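Local coordinates for protein glutamate--cysteine ligase GshA (Methylobacillus flagellatus KT, PDB 3K1T) that probably acts as a ligase of the glutamate–cysteine ligase (GshA) family, which would join glutamate to cysteine, at residues Arg206-Val218 and Val408-Glu422. Numbering follows the deposited sequence. Where two conformers were deposited one is given.
With GOL (glycerol), chain H.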
loop_
_atom_site.group_PDB
_atom_site.type_symbol
_atom_site.label_atom_id
_atom_site.label_comp_id
_atom_site.label_asym_id
_atom_site.label_seq_id
_atom_site.Cartn_x
_atom_site.Cartn_y
_atom_site.Cartn_z
ATOM N N ARG A 206 -13.872 -27.686 -13.830
ATOM C CA ARG A 206 -12.455 -27.760 -14.192
ATOM C C ARG A 206 -11.756 -28.920 -13.432
ATOM O O ARG A 206 -12.282 -29.456 -12.443
ATOM C CB ARG A 206 -11.767 -26.437 -13.856
ATOM C CG ARG A 206 -11.525 -26.232 -12.333
ATOM C CD ARG A 206 -11.081 -24.813 -11.955
ATOM N NE ARG A 206 -10.889 -24.689 -10.488
ATOM C CZ ARG A 206 -11.866 -24.588 -9.598
ATOM N NH1 ARG A 206 -13.138 -24.532 -9.970
ATOM N NH2 ARG A 206 -11.589 -24.520 -8.301
ATOM N N ARG A 207 -10.555 -29.281 -13.875
ATOM C CA ARG A 207 -9.819 -30.360 -13.222
ATOM C C ARG A 207 -9.109 -29.747 -12.029
ATOM O O ARG A 207 -8.104 -29.024 -12.171
ATOM C CB ARG A 207 -8.817 -31.014 -14.173
ATOM C CG ARG A 207 -8.140 -32.238 -13.541
ATOM C CD ARG A 207 -7.317 -33.013 -14.519
ATOM N NE ARG A 207 -6.274 -32.186 -15.117
ATOM C CZ ARG A 207 -5.390 -32.627 -16.016
ATOM N NH1 ARG A 207 -5.421 -33.892 -16.415
ATOM N NH2 ARG A 207 -4.475 -31.802 -16.529
ATOM N N LYS A 208 -9.635 -30.005 -10.856
ATOM C CA LYS A 208 -9.167 -29.291 -9.660
ATOM C C LYS A 208 -7.738 -29.686 -9.247
ATOM O O LYS A 208 -7.069 -28.928 -8.534
ATOM C CB LYS A 208 -10.188 -29.465 -8.522
ATOM C CG LYS A 208 -11.543 -28.792 -8.903
ATOM C CD LYS A 208 -12.552 -28.686 -7.769
ATOM C CE LYS A 208 -13.882 -28.102 -8.315
ATOM N NZ LYS A 208 -15.065 -28.622 -7.585
ATOM N N SER A 209 -7.251 -30.838 -9.709
ATOM C CA SER A 209 -5.867 -31.246 -9.374
ATOM C C SER A 209 -4.813 -30.339 -10.021
ATOM O O SER A 209 -3.669 -30.285 -9.569
ATOM C CB SER A 209 -5.643 -32.719 -9.716
ATOM O OG SER A 209 -5.811 -32.953 -11.082
ATOM N N ASN A 210 -5.221 -29.573 -11.035
ATOM C CA ASN A 210 -4.327 -28.606 -11.678
ATOM C C ASN A 210 -3.839 -27.560 -10.668
ATOM O O ASN A 210 -2.777 -27.002 -10.845
ATOM C CB ASN A 210 -5.004 -27.873 -12.872
ATOM C CG ASN A 210 -5.264 -28.790 -14.071
ATOM O OD1 ASN A 210 -4.737 -29.877 -14.145
ATOM N ND2 ASN A 210 -6.084 -28.329 -15.020
ATOM N N HIS A 211 -4.631 -27.286 -9.646
ATOM C CA HIS A 211 -4.227 -26.389 -8.549
ATOM C C HIS A 211 -2.937 -26.892 -7.844
ATOM O O HIS A 211 -2.019 -26.124 -7.576
ATOM C CB HIS A 211 -5.404 -26.283 -7.573
ATOM C CG HIS A 211 -5.064 -25.743 -6.222
ATOM N ND1 HIS A 211 -5.118 -24.398 -5.922
ATOM C CD2 HIS A 211 -4.749 -26.377 -5.065
ATOM C CE1 HIS A 211 -4.834 -24.231 -4.641
ATOM N NE2 HIS A 211 -4.598 -25.414 -4.101
ATOM N N PHE A 212 -2.876 -28.192 -7.578
ATOM C CA PHE A 212 -1.747 -28.806 -6.852
ATOM C C PHE A 212 -0.525 -28.906 -7.759
ATOM O O PHE A 212 0.580 -28.692 -7.313
ATOM C CB PHE A 212 -2.156 -30.165 -6.279
ATOM C CG PHE A 212 -3.383 -30.078 -5.386
ATOM C CD1 PHE A 212 -3.280 -29.667 -4.078
ATOM C CD2 PHE A 212 -4.660 -30.263 -5.906
ATOM C CE1 PHE A 212 -4.418 -29.549 -3.242
ATOM C CE2 PHE A 212 -5.811 -30.123 -5.080
ATOM C CZ PHE A 212 -5.657 -29.777 -3.732
ATOM N N THR A 213 -0.738 -29.200 -9.036
ATOM C CA THR A 213 0.325 -29.225 -10.033
ATOM C C THR A 213 0.944 -27.831 -10.210
ATOM O O THR A 213 2.155 -27.678 -10.344
ATOM C CB THR A 213 -0.218 -29.737 -11.400
ATOM O OG1 THR A 213 -0.819 -31.028 -11.223
ATOM C CG2 THR A 213 0.895 -29.834 -12.432
ATOM N N ALA A 214 0.099 -26.801 -10.217
ATOM C CA ALA A 214 0.591 -25.441 -10.410
ATOM C C ALA A 214 1.475 -25.026 -9.211
ATOM O O ALA A 214 2.534 -24.450 -9.399
ATOM C CB ALA A 214 -0.581 -24.415 -10.624
ATOM N N TYR A 215 1.064 -25.381 -7.996
ATOM C CA TYR A 215 1.865 -25.093 -6.811
ATOM C C TYR A 215 3.191 -25.899 -6.827
ATOM O O TYR A 215 4.241 -25.345 -6.551
ATOM C CB TYR A 215 1.060 -25.308 -5.528
ATOM C CG TYR A 215 1.821 -24.887 -4.288
ATOM C CD1 TYR A 215 2.132 -23.547 -4.067
ATOM C CD2 TYR A 215 2.237 -25.818 -3.353
ATOM C CE1 TYR A 215 2.843 -23.146 -2.938
ATOM C CE2 TYR A 215 2.956 -25.436 -2.213
ATOM C CZ TYR A 215 3.243 -24.092 -2.005
ATOM O OH TYR A 215 3.969 -23.708 -0.894
ATOM N N ASP A 216 3.157 -27.171 -7.247
ATOM C CA ASP A 216 4.387 -27.916 -7.476
ATOM C C ASP A 216 5.372 -27.166 -8.366
ATOM O O ASP A 216 6.556 -27.077 -8.049
ATOM C CB ASP A 216 4.132 -29.276 -8.156
ATOM C CG ASP A 216 3.567 -30.339 -7.244
ATOM O OD1 ASP A 216 3.420 -30.143 -6.022
ATOM O OD2 ASP A 216 3.314 -31.462 -7.792
ATOM N N ARG A 217 4.899 -26.646 -9.493
ATOM C CA ARG A 217 5.750 -25.918 -10.432
ATOM C C ARG A 217 6.354 -24.664 -9.788
ATOM O O ARG A 217 7.505 -24.372 -9.985
ATOM C CB ARG A 217 4.953 -25.494 -11.672
ATOM C CG ARG A 217 4.611 -26.664 -12.593
ATOM C CD ARG A 217 3.380 -26.334 -13.449
ATOM N NE ARG A 217 3.594 -25.203 -14.364
ATOM C CZ ARG A 217 2.603 -24.470 -14.888
ATOM N NH1 ARG A 217 1.337 -24.724 -14.554
ATOM N NH2 ARG A 217 2.880 -23.463 -15.719
ATOM N N VAL A 218 5.553 -23.914 -9.033
ATOM C CA VAL A 218 6.077 -22.725 -8.321
ATOM C C VAL A 218 7.176 -23.122 -7.309
ATOM O O VAL A 218 8.263 -22.520 -7.270
ATOM C CB VAL A 218 4.949 -21.937 -7.611
ATOM C CG1 VAL A 218 5.528 -20.919 -6.569
ATOM C CG2 VAL A 218 4.044 -21.209 -8.663
ATOM N N VAL A 408 4.959 -17.869 1.921
ATOM C CA VAL A 408 4.297 -19.086 1.477
ATOM C C VAL A 408 2.905 -18.740 0.925
ATOM O O VAL A 408 2.478 -19.293 -0.090
ATOM C CB VAL A 408 4.220 -20.134 2.597
ATOM C CG1 VAL A 408 3.492 -21.417 2.106
ATOM C CG2 VAL A 408 5.691 -20.451 3.115
ATOM N N ALA A 409 2.236 -17.773 1.536
ATOM C CA ALA A 409 0.932 -17.316 0.994
ATOM C C ALA A 409 1.034 -16.717 -0.391
ATOM O O ALA A 409 0.196 -17.002 -1.258
ATOM C CB ALA A 409 0.251 -16.321 1.944
ATOM N N ARG A 410 2.087 -15.947 -0.637
ATOM C CA ARG A 410 2.344 -15.406 -1.965
ATOM C C ARG A 410 2.763 -16.479 -3.011
ATOM O O ARG A 410 2.451 -16.340 -4.184
ATOM C CB ARG A 410 3.333 -14.246 -1.904
ATOM C CG ARG A 410 2.694 -12.944 -1.315
ATOM C CD ARG A 410 3.712 -11.832 -1.295
ATOM N NE ARG A 410 4.754 -12.078 -0.293
ATOM C CZ ARG A 410 5.997 -11.564 -0.347
ATOM N NH1 ARG A 410 6.375 -10.708 -1.304
ATOM N NH2 ARG A 410 6.853 -11.824 0.607
ATOM N N LEU A 411 3.456 -17.528 -2.601
ATOM C CA LEU A 411 3.718 -18.672 -3.506
ATOM C C LEU A 411 2.413 -19.329 -3.921
ATOM O O LEU A 411 2.220 -19.647 -5.099
ATOM C CB LEU A 411 4.651 -19.705 -2.857
ATOM C CG LEU A 411 6.069 -19.248 -2.497
ATOM C CD1 LEU A 411 6.790 -20.408 -1.703
ATOM C CD2 LEU A 411 6.839 -18.900 -3.765
ATOM N N ALA A 412 1.521 -19.537 -2.956
ATOM C CA ALA A 412 0.192 -20.120 -3.256
ATOM C C ALA A 412 -0.638 -19.171 -4.155
ATOM O O ALA A 412 -1.341 -19.611 -5.058
ATOM C CB ALA A 412 -0.558 -20.444 -1.954
ATOM N N LEU A 413 -0.564 -17.867 -3.906
ATOM C CA LEU A 413 -1.201 -16.878 -4.790
ATOM C C LEU A 413 -0.704 -16.943 -6.221
ATOM O O LEU A 413 -1.500 -16.937 -7.183
ATOM C CB LEU A 413 -0.998 -15.452 -4.243
ATOM C CG LEU A 413 -1.766 -14.348 -4.959
ATOM C CD1 LEU A 413 -3.221 -14.442 -4.532
ATOM C CD2 LEU A 413 -1.185 -12.933 -4.631
ATOM N N LEU A 414 0.611 -17.030 -6.388
ATOM C CA LEU A 414 1.209 -17.130 -7.711
ATOM C C LEU A 414 0.730 -18.405 -8.436
ATOM O O LEU A 414 0.332 -18.368 -9.628
ATOM C CB LEU A 414 2.752 -17.137 -7.576
ATOM C CG LEU A 414 3.559 -17.304 -8.857
ATOM C CD1 LEU A 414 3.176 -16.199 -9.885
ATOM C CD2 LEU A 414 5.067 -17.260 -8.547
ATOM N N ALA A 415 0.705 -19.509 -7.705
ATOM C CA ALA A 415 0.237 -20.744 -8.275
ATOM C C ALA A 415 -1.220 -20.643 -8.764
ATOM O O ALA A 415 -1.537 -21.128 -9.876
ATOM C CB ALA A 415 0.391 -21.923 -7.257
ATOM N N ALA A 416 -2.088 -20.055 -7.947
ATOM C CA ALA A 416 -3.512 -19.853 -8.314
ATOM C C ALA A 416 -3.645 -18.954 -9.559
ATOM O O ALA A 416 -4.481 -19.248 -10.450
ATOM C CB ALA A 416 -4.294 -19.281 -7.162
ATOM N N THR A 417 -2.792 -17.936 -9.647
ATOM C CA THR A 417 -2.753 -16.998 -10.770
ATOM C C THR A 417 -2.383 -17.728 -12.073
ATOM O O THR A 417 -3.057 -17.577 -13.106
ATOM C CB THR A 417 -1.730 -15.876 -10.509
ATOM O OG1 THR A 417 -2.101 -15.213 -9.308
ATOM C CG2 THR A 417 -1.647 -14.858 -11.698
ATOM N N ILE A 418 -1.340 -18.538 -11.998
ATOM C CA ILE A 418 -0.893 -19.368 -13.125
ATOM C C ILE A 418 -2.010 -20.351 -13.532
ATOM O O ILE A 418 -2.396 -20.410 -14.724
ATOM C CB ILE A 418 0.443 -20.083 -12.813
ATOM C CG1 ILE A 418 1.567 -19.057 -12.653
ATOM C CG2 ILE A 418 0.783 -21.135 -13.912
ATOM C CD1 ILE A 418 2.900 -19.601 -12.035
ATOM N N GLU A 419 -2.546 -21.094 -12.571
ATOM C CA GLU A 419 -3.651 -22.000 -12.809
ATOM C C GLU A 419 -4.821 -21.329 -13.545
ATOM O O GLU A 419 -5.328 -21.884 -14.524
ATOM C CB GLU A 419 -4.151 -22.564 -11.482
ATOM C CG GLU A 419 -5.315 -23.563 -11.519
ATOM C CD GLU A 419 -5.980 -23.779 -10.124
ATOM O OE1 GLU A 419 -5.511 -23.212 -9.089
ATOM O OE2 GLU A 419 -6.982 -24.514 -10.061
ATOM N N LEU A 420 -5.273 -20.181 -13.045
ATOM C CA LEU A 420 -6.413 -19.458 -13.617
ATOM C C LEU A 420 -6.097 -18.954 -15.042
ATOM O O LEU A 420 -6.949 -19.028 -15.918
ATOM C CB LEU A 420 -6.853 -18.309 -12.679
ATOM C CG LEU A 420 -8.172 -17.544 -12.908
ATOM C CD1 LEU A 420 -9.400 -18.431 -12.643
ATOM C CD2 LEU A 420 -8.266 -16.235 -12.045
ATOM N N GLN A 421 -4.876 -18.486 -15.290
ATOM C CA GLN A 421 -4.475 -18.073 -16.638
ATOM C C GLN A 421 -4.590 -19.230 -17.618
ATOM O O GLN A 421 -4.965 -19.019 -18.755
ATOM C CB GLN A 421 -3.030 -17.558 -16.690
ATOM C CG GLN A 421 -2.849 -16.238 -16.009
ATOM C CD GLN A 421 -1.702 -15.384 -16.552
ATOM O OE1 GLN A 421 -0.941 -15.782 -17.462
ATOM N NE2 GLN A 421 -1.586 -14.175 -15.991
ATOM N N GLU A 422 -4.280 -20.437 -17.144
ATOM C CA GLU A 422 -4.216 -21.647 -17.975
ATOM C C GLU A 422 -5.582 -22.346 -18.170
ATOM O O GLU A 422 -5.689 -23.293 -18.950
ATOM C CB GLU A 422 -3.140 -22.618 -17.428
ATOM C CG GLU A 422 -1.705 -22.046 -17.557
ATOM C CD GLU A 422 -0.596 -22.912 -16.907
ATOM O OE1 GLU A 422 -0.923 -23.898 -16.208
ATOM O OE2 GLU A 422 0.612 -22.583 -17.085
HETATM C C1 GOL H . -10.353 -20.676 -6.212
HETATM O O1 GOL H . -10.874 -20.115 -4.994
HETATM C C2 GOL H . -9.181 -21.703 -6.184
HETATM O O2 GOL H . -8.929 -22.355 -4.965
HETATM C C3 GOL H . -7.832 -21.120 -6.563
HETATM O O3 GOL H . -6.878 -22.117 -6.931
HETATM O O HOH W 1 -8.770 -25.317 -8.325
HETATM O O HOH W 2 -8.010 -26.109 -12.104
HETATM O O HOH W 3 -2.773 -23.339 -7.395
#
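Knobs-into-holes packing joins helix 210-218 to helix 408-421, which cross at 123° with their axes 8.3 Å apart, and Tyr-215 and Val-218 supply the knobs. It is a worked example of how small residues bring helices together: the CB of Ala-415 lies 3.5 Å from the CA of Tyr-215, and the methyl of Ala-214 rests against the carbonyl oxygen of Ala-415. With CG anti to the backbone N (chi1 -174°), the Tyr-215 ring runs along helix 408-421 among Val-408, Leu-411, Ala-412 and Ala-415, the last meeting it edge-on; its hydroxyl is hydrogen-bonded to Leu-233 O. Val-218 splits its branches, CG1 reaching CD2 of Leu-411 at 3.7 Å while CG2 settles among Leu-414, Ala-415 and Ile-418.

Beyond this apolar centre, Glu-419 reaches obliquely across His-211, its carboxylate steeply turned from the imidazole plane. OE1 takes only a weak bond from His-211 ND1 (3.4 Å), but a glycerol, probably from the crystallisation liquor, bridges them: its O3 accepts from ND1 and donates to OE1. A water joins OE1 to His-211 O; two more link OE2 to Arg-206 NH2 and Arg-207 O. The direct salt bridge from OE2 to Arg-206 NE is long, 3.9 Å; Arg-206 is held by Trp-203, through NH1 to its O and a cation-pi contact. An alanine at Glu-419 would remove both acceptor oxygens and would probably leave the bridging waters and the His-211 imidazole less firmly placed.

In the conformer given, Arg-217 meets Glu-422 end-on, guanidinium and carboxylate only 7° from coplanar: NH1 donates to OE1 at 2.9 Å, and NH2 to the syn lone pair of OE2 at 2.8 Å.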